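Local coordinates for enoyl-acyl carrier protein reductase (Uncultured bacterium, PDB 6KIA), which binds NADH and, as an enoyl-acyl carrier protein reductase, probably reduces the double bond of enoyl-acyl carrier protein in fatty acid synthesis, at residues Ile15-Glu27 against Met148-Met161. Numbering follows the deposited sequence.
With NAI (1,4-dihydronicotinamide adenine dinucleotide), chain D.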
loop_
_atom_site.group_PDB
_atom_site.type_symbol
_atom_site.label_atom_id
_atom_site.label_comp_id
_atom_site.label_asym_id
_atom_site.label_seq_id
_atom_site.Cartn_x
_atom_site.Cartn_y
_atom_site.Cartn_z
ATOM N N ILE A 15 12.371 -10.745 18.185
ATOM C CA ILE A 15 13.039 -12.047 18.104
ATOM C C ILE A 15 14.101 -12.115 17.009
ATOM O O ILE A 15 14.808 -13.124 16.887
ATOM C CB ILE A 15 12.023 -13.170 17.847
ATOM C CG1 ILE A 15 11.364 -12.993 16.469
ATOM C CG2 ILE A 15 10.965 -13.189 18.941
ATOM C CD1 ILE A 15 10.479 -14.156 16.072
ATOM N N PHE A 16 14.210 -11.070 16.196
ATOM C CA PHE A 16 15.080 -11.127 15.028
ATOM C C PHE A 16 16.503 -10.666 15.344
ATOM O O PHE A 16 16.729 -9.705 16.100
ATOM C CB PHE A 16 14.475 -10.315 13.867
ATOM C CG PHE A 16 13.107 -10.805 13.450
ATOM C CD1 PHE A 16 12.980 -11.953 12.680
ATOM C CD2 PHE A 16 11.951 -10.122 13.837
ATOM C CE1 PHE A 16 11.727 -12.432 12.312
ATOM C CE2 PHE A 16 10.680 -10.609 13.466
ATOM C CZ PHE A 16 10.591 -11.770 12.692
ATOM N N ARG A 17 17.462 -11.386 14.773
ATOM C CA ARG A 17 18.873 -11.204 15.088
ATOM C C ARG A 17 19.701 -11.409 13.827
ATOM O O ARG A 17 19.166 -11.828 12.805
ATOM C CB ARG A 17 19.300 -12.199 16.178
ATOM C CG ARG A 17 19.983 -11.564 17.371
ATOM C CD ARG A 17 19.725 -12.349 18.651
ATOM N NE ARG A 17 18.947 -11.570 19.615
ATOM C CZ ARG A 17 17.699 -11.859 19.974
ATOM N NH1 ARG A 17 17.092 -12.928 19.466
ATOM N NH2 ARG A 17 17.058 -11.095 20.847
ATOM N N LYS A 18 21.002 -11.132 13.904
ATOM C CA LYS A 18 21.949 -11.552 12.867
ATOM C C LYS A 18 21.737 -13.006 12.435
ATOM O O LYS A 18 21.644 -13.897 13.280
ATOM C CB LYS A 18 23.384 -11.390 13.382
ATOM C CG LYS A 18 24.460 -11.369 12.306
ATOM C CD LYS A 18 25.838 -11.522 12.938
ATOM C CE LYS A 18 25.886 -12.729 13.869
ATOM N NZ LYS A 18 27.169 -12.811 14.623
ATOM N N GLY A 19 21.666 -13.231 11.121
ATOM C CA GLY A 19 21.480 -14.561 10.582
ATOM C C GLY A 19 20.050 -14.832 10.158
ATOM O O GLY A 19 19.807 -15.686 9.290
ATOM N N ASP A 20 19.104 -14.139 10.790
ATOM C CA ASP A 20 17.703 -14.234 10.391
ATOM C C ASP A 20 17.527 -13.490 9.074
ATOM O O ASP A 20 18.311 -12.600 8.760
ATOM C CB ASP A 20 16.788 -13.676 11.478
ATOM C CG ASP A 20 16.849 -14.498 12.753
ATOM O OD1 ASP A 20 17.152 -15.717 12.669
ATOM O OD2 ASP A 20 16.625 -13.928 13.836
ATOM N N VAL A 21 16.516 -13.867 8.293
ATOM C CA VAL A 21 16.427 -13.407 6.909
ATOM C C VAL A 21 15.133 -12.644 6.671
ATOM O O VAL A 21 14.056 -13.116 7.004
ATOM C CB VAL A 21 16.492 -14.583 5.919
ATOM C CG1 VAL A 21 16.432 -14.106 4.466
ATOM C CG2 VAL A 21 17.798 -15.375 6.148
ATOM N N PHE A 22 15.272 -11.446 6.120
ATOM C CA PHE A 22 14.134 -10.607 5.781
ATOM C C PHE A 22 13.940 -10.612 4.275
ATOM O O PHE A 22 14.868 -10.296 3.529
ATOM C CB PHE A 22 14.356 -9.177 6.290
ATOM C CG PHE A 22 13.227 -8.233 5.962
ATOM C CD1 PHE A 22 13.214 -7.539 4.766
ATOM C CD2 PHE A 22 12.203 -8.018 6.874
ATOM C CE1 PHE A 22 12.168 -6.652 4.466
ATOM C CE2 PHE A 22 11.167 -7.132 6.600
ATOM C CZ PHE A 22 11.148 -6.450 5.391
ATOM N N VAL A 23 12.737 -10.977 3.823
ATOM C CA VAL A 23 12.480 -11.094 2.402
ATOM C C VAL A 23 11.458 -10.057 1.971
ATOM O O VAL A 23 10.326 -10.088 2.433
ATOM C CB VAL A 23 11.970 -12.487 2.020
ATOM C CG1 VAL A 23 11.774 -12.575 0.499
ATOM C CG2 VAL A 23 12.961 -13.554 2.477
ATOM N N LEU A 24 11.871 -9.141 1.102
ATOM C CA LEU A 24 10.965 -8.123 0.581
ATOM C C LEU A 24 10.239 -8.675 -0.624
ATOM O O LEU A 24 10.838 -8.865 -1.683
ATOM C CB LEU A 24 11.713 -6.831 0.235
ATOM C CG LEU A 24 10.772 -5.658 -0.108
ATOM C CD1 LEU A 24 9.917 -5.250 1.107
ATOM C CD2 LEU A 24 11.535 -4.477 -0.698
ATOM N N PHE A 25 8.950 -8.959 -0.447
ATOM C CA PHE A 25 8.147 -9.556 -1.504
ATOM C C PHE A 25 7.392 -8.443 -2.249
ATOM O O PHE A 25 6.192 -8.221 -2.043
ATOM C CB PHE A 25 7.200 -10.620 -0.927
ATOM C CG PHE A 25 6.649 -11.567 -1.976
ATOM C CD1 PHE A 25 7.428 -12.620 -2.454
ATOM C CD2 PHE A 25 5.388 -11.372 -2.515
ATOM C CE1 PHE A 25 6.941 -13.480 -3.420
ATOM C CE2 PHE A 25 4.884 -12.250 -3.494
ATOM C CZ PHE A 25 5.663 -13.298 -3.943
ATOM N N GLY A 26 8.157 -7.734 -3.080
ATOM C CA GLY A 26 7.745 -6.519 -3.769
ATOM C C GLY A 26 9.003 -5.715 -4.047
ATOM O O GLY A 26 10.072 -6.054 -3.527
ATOM N N GLU A 27 8.897 -4.650 -4.847
ATOM C CA GLU A 27 10.061 -3.806 -5.119
ATOM C C GLU A 27 10.041 -2.553 -4.260
ATOM O O GLU A 27 8.978 -2.056 -3.893
ATOM C CB GLU A 27 10.137 -3.424 -6.605
ATOM C CG GLU A 27 10.357 -4.626 -7.525
ATOM C CD GLU A 27 10.628 -4.234 -8.964
ATOM O OE1 GLU A 27 10.112 -3.183 -9.421
ATOM O OE2 GLU A 27 11.411 -4.953 -9.621
ATOM N N MET A 148 19.300 -20.291 1.069
ATOM C CA MET A 148 19.869 -19.127 1.740
ATOM C C MET A 148 19.446 -18.954 3.204
ATOM O O MET A 148 20.005 -18.117 3.909
ATOM C CB MET A 148 19.477 -17.846 0.986
ATOM C CG MET A 148 19.720 -17.877 -0.500
ATOM S SD MET A 148 19.205 -16.265 -1.146
ATOM C CE MET A 148 19.051 -16.622 -2.887
ATOM N N ILE A 149 18.441 -19.700 3.650
ATOM C CA ILE A 149 17.937 -19.562 5.009
ATOM C C ILE A 149 18.286 -20.829 5.809
ATOM O O ILE A 149 17.720 -21.899 5.576
ATOM C CB ILE A 149 16.408 -19.296 5.032
ATOM C CG1 ILE A 149 16.039 -18.173 4.051
ATOM C CG2 ILE A 149 15.922 -18.963 6.446
ATOM C CD1 ILE A 149 14.553 -17.944 3.949
ATOM N N PRO A 150 19.245 -20.722 6.746
ATOM C CA PRO A 150 19.680 -21.964 7.412
ATOM C C PRO A 150 18.639 -22.482 8.401
ATOM O O PRO A 150 17.780 -21.710 8.863
ATOM C CB PRO A 150 20.970 -21.548 8.135
ATOM C CG PRO A 150 20.831 -20.034 8.343
ATOM C CD PRO A 150 19.995 -19.528 7.195
ATOM N N ASP A 151 18.704 -23.783 8.708
ATOM C CA ASP A 151 17.940 -24.329 9.816
ATOM C C ASP A 151 18.171 -23.481 11.050
ATOM O O ASP A 151 19.314 -23.109 11.357
ATOM C CB ASP A 151 18.357 -25.776 10.157
ATOM C CG ASP A 151 18.011 -26.771 9.074
ATOM O OD1 ASP A 151 17.246 -26.417 8.167
ATOM O OD2 ASP A 151 18.490 -27.937 9.145
ATOM N N GLY A 152 17.109 -23.233 11.798
ATOM C CA GLY A 152 17.246 -22.490 13.034
ATOM C C GLY A 152 16.991 -21.002 12.859
ATOM O O GLY A 152 16.820 -20.291 13.837
ATOM N N ALA A 153 16.996 -20.523 11.627
ATOM C CA ALA A 153 16.751 -19.091 11.413
ATOM C C ALA A 153 15.286 -18.704 11.547
ATOM O O ALA A 153 14.372 -19.528 11.408
ATOM C CB ALA A 153 17.269 -18.676 10.086
ATOM N N ASN A 154 15.087 -17.423 11.839
ATOM C CA ASN A 154 13.772 -16.796 11.730
ATOM C C ASN A 154 13.663 -16.180 10.360
ATOM O O ASN A 154 14.658 -15.716 9.819
ATOM C CB ASN A 154 13.586 -15.733 12.814
ATOM C CG ASN A 154 13.649 -16.305 14.219
ATOM O OD1 ASN A 154 13.273 -17.447 14.448
ATOM N ND2 ASN A 154 14.106 -15.491 15.173
ATOM N N ALA A 155 12.464 -16.200 9.780
ATOM C CA ALA A 155 12.244 -15.588 8.489
ATOM C C ALA A 155 11.033 -14.628 8.563
ATOM O O ALA A 155 9.989 -14.933 9.157
ATOM C CB ALA A 155 12.033 -16.650 7.404
ATOM N N PHE A 156 11.197 -13.489 7.910
ATOM C CA PHE A 156 10.216 -12.406 7.880
ATOM C C PHE A 156 9.947 -12.115 6.409
ATOM O O PHE A 156 10.801 -11.562 5.704
ATOM C CB PHE A 156 10.812 -11.179 8.615
ATOM C CG PHE A 156 9.845 -10.045 8.898
ATOM C CD1 PHE A 156 9.992 -9.286 10.054
ATOM C CD2 PHE A 156 8.743 -9.809 8.092
ATOM C CE1 PHE A 156 9.099 -8.229 10.347
ATOM C CE2 PHE A 156 7.853 -8.760 8.382
ATOM C CZ PHE A 156 8.035 -8.000 9.512
ATOM N N PHE A 157 8.766 -12.512 5.934
ATOM C CA PHE A 157 8.378 -12.272 4.548
ATOM C C PHE A 157 7.478 -11.049 4.520
ATOM O O PHE A 157 6.390 -11.092 5.087
ATOM C CB PHE A 157 7.633 -13.481 3.945
ATOM C CG PHE A 157 8.474 -14.718 3.791
ATOM C CD1 PHE A 157 9.199 -14.950 2.627
ATOM C CD2 PHE A 157 8.504 -15.654 4.795
ATOM C CE1 PHE A 157 9.952 -16.106 2.468
ATOM C CE2 PHE A 157 9.240 -16.816 4.655
ATOM C CZ PHE A 157 9.991 -17.039 3.489
ATOM N N ALA A 158 7.931 -9.956 3.899
ATOM C CA ALA A 158 7.149 -8.714 3.889
ATOM C C ALA A 158 6.536 -8.445 2.498
ATOM O O ALA A 158 7.224 -8.065 1.543
ATOM C CB ALA A 158 8.028 -7.539 4.333
ATOM N N HIS A 159 5.233 -8.664 2.391
ATOM C CA HIS A 159 4.496 -8.459 1.136
ATOM C C HIS A 159 4.165 -6.992 0.976
ATOM O O HIS A 159 3.751 -6.361 1.936
ATOM C CB HIS A 159 3.234 -9.318 1.173
ATOM C CG HIS A 159 2.308 -9.144 0.013
ATOM N ND1 HIS A 159 1.388 -8.117 -0.052
ATOM C CD2 HIS A 159 2.079 -9.923 -1.074
ATOM C CE1 HIS A 159 0.677 -8.237 -1.158
ATOM N NE2 HIS A 159 1.073 -9.326 -1.794
ATOM N N THR A 160 4.343 -6.448 -0.229
ATOM C CA THR A 160 4.043 -5.030 -0.460
ATOM C C THR A 160 3.208 -4.830 -1.709
ATOM O O THR A 160 2.858 -3.697 -2.040
ATOM C CB THR A 160 5.325 -4.170 -0.640
ATOM O OG1 THR A 160 5.963 -4.550 -1.867
ATOM C CG2 THR A 160 6.294 -4.324 0.534
ATOM N N MET A 161 2.921 -5.906 -2.441
ATOM C CA MET A 161 2.398 -5.762 -3.798
ATOM C C MET A 161 0.984 -5.236 -3.838
ATOM O O MET A 161 0.107 -5.745 -3.150
ATOM C CB MET A 161 2.432 -7.110 -4.535
ATOM C CG MET A 161 3.816 -7.694 -4.639
ATOM S SD MET A 161 3.834 -9.277 -5.484
ATOM C CE MET A 161 5.601 -9.566 -5.655
HETATM P PA NAI D . 4.911 1.808 -4.049
HETATM O O1A NAI D . 6.251 2.214 -3.515
HETATM O O2A NAI D . 4.595 2.196 -5.480
HETATM O O5B NAI D . 4.779 0.239 -3.828
HETATM C C5B NAI D . 4.011 -0.534 -4.728
HETATM C C4B NAI D . 4.519 -1.988 -4.483
HETATM O O4B NAI D . 3.602 -2.889 -5.352
HETATM C C3B NAI D . 5.728 -2.171 -4.875
HETATM O O3B NAI D . 6.493 -3.050 -3.952
HETATM C C2B NAI D . 5.588 -2.887 -6.360
HETATM O O2B NAI D . 6.858 -3.552 -6.705
HETATM C C1B NAI D . 4.588 -3.685 -6.214
HETATM N N9A NAI D . 3.839 -3.858 -7.476
HETATM C C8A NAI D . 3.092 -3.050 -8.249
HETATM N N7A NAI D . 2.662 -3.758 -9.291
HETATM C C5A NAI D . 3.138 -5.019 -9.160
HETATM C C6A NAI D . 2.952 -6.100 -10.009
HETATM N N6A NAI D . 2.240 -6.277 -11.244
HETATM N N1A NAI D . 3.528 -7.269 -9.682
HETATM C C2A NAI D . 4.284 -7.373 -8.545
HETATM N N3A NAI D . 4.465 -6.292 -7.697
HETATM C C4A NAI D . 3.876 -5.102 -8.035
HETATM O O3 NAI D . 3.687 2.455 -3.145
HETATM P PN NAI D . 3.181 2.058 -1.666
HETATM O O1N NAI D . 4.307 2.162 -0.683
HETATM O O2N NAI D . 2.049 3.040 -1.410
HETATM O O5D NAI D . 2.632 0.563 -1.740
HETATM C C5D NAI D . 3.131 -0.454 -0.887
HETATM C C4D NAI D . 1.925 -1.084 -0.154
HETATM O O4D NAI D . 1.442 -0.201 0.698
HETATM C C3D NAI D . 0.789 -1.374 -1.132
HETATM O O3D NAI D . 0.268 -2.649 -0.964
HETATM C C2D NAI D . -0.263 -0.331 -0.696
HETATM O O2D NAI D . -1.589 -0.753 -1.172
HETATM C C1D NAI D . -0.134 -0.280 0.604
HETATM N N1N NAI D . -0.704 0.926 1.206
HETATM C C2N NAI D . -0.516 2.176 0.656
HETATM C C3N NAI D . -1.133 3.292 1.235
HETATM C C7N NAI D . -0.915 4.696 0.672
HETATM O O7N NAI D . -1.678 5.613 0.962
HETATM N N7N NAI D . 0.193 4.925 -0.186
HETATM C C4N NAI D . -1.920 3.179 2.372
HETATM C C5N NAI D . -2.062 1.913 2.952
HETATM C C6N NAI D . -1.458 0.798 2.361
#
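With CG anti to the backbone N in both Phe22 (chi1 179°) and Phe156 (chi1 -170°), the two side chains run side by side, and Phe22 CE2 sits over the centre of the Phe156 ring while Phe22 CZ presses on Ala158 CB at 3.5 Å. The Phe16 side chain crosses that of Phe156 at about a right angle, with the ring planes 36° apart, bringing Phe16 CZ to 3.7 Å from Phe156 CD1, and so completes an aromatic cluster on the face that helix 34-43 covers in part. On the other face Val23 lies alongside Phe157, both against Leu145 of helix 120-146. Strands 21-25 and 155-159 are parallel neighbours in the central sheet of a Rossmann-type fold, zipped by alternating backbone bonds from Val21 N to Asn154 O through to Thr160 N to Phe25 O. Before the strands, Asp20 OD1 accepts Asn154 N at 2.8 Å, a nearly straight bond that arrives from above the carboxylate plane, while OD2 takes Arg17 N. At their C-terminal ends lies NADH: Thr160 OG1 donates to O3B of the adenosine ribose at 2.6 Å, Glu27 O accepts from the same hydroxyl, and Glu27 N donates to O2B of that sugar. Met161 SD, 3.6 Å from adenine C2A, also makes an oblique Met-aromatic contact with Phe25.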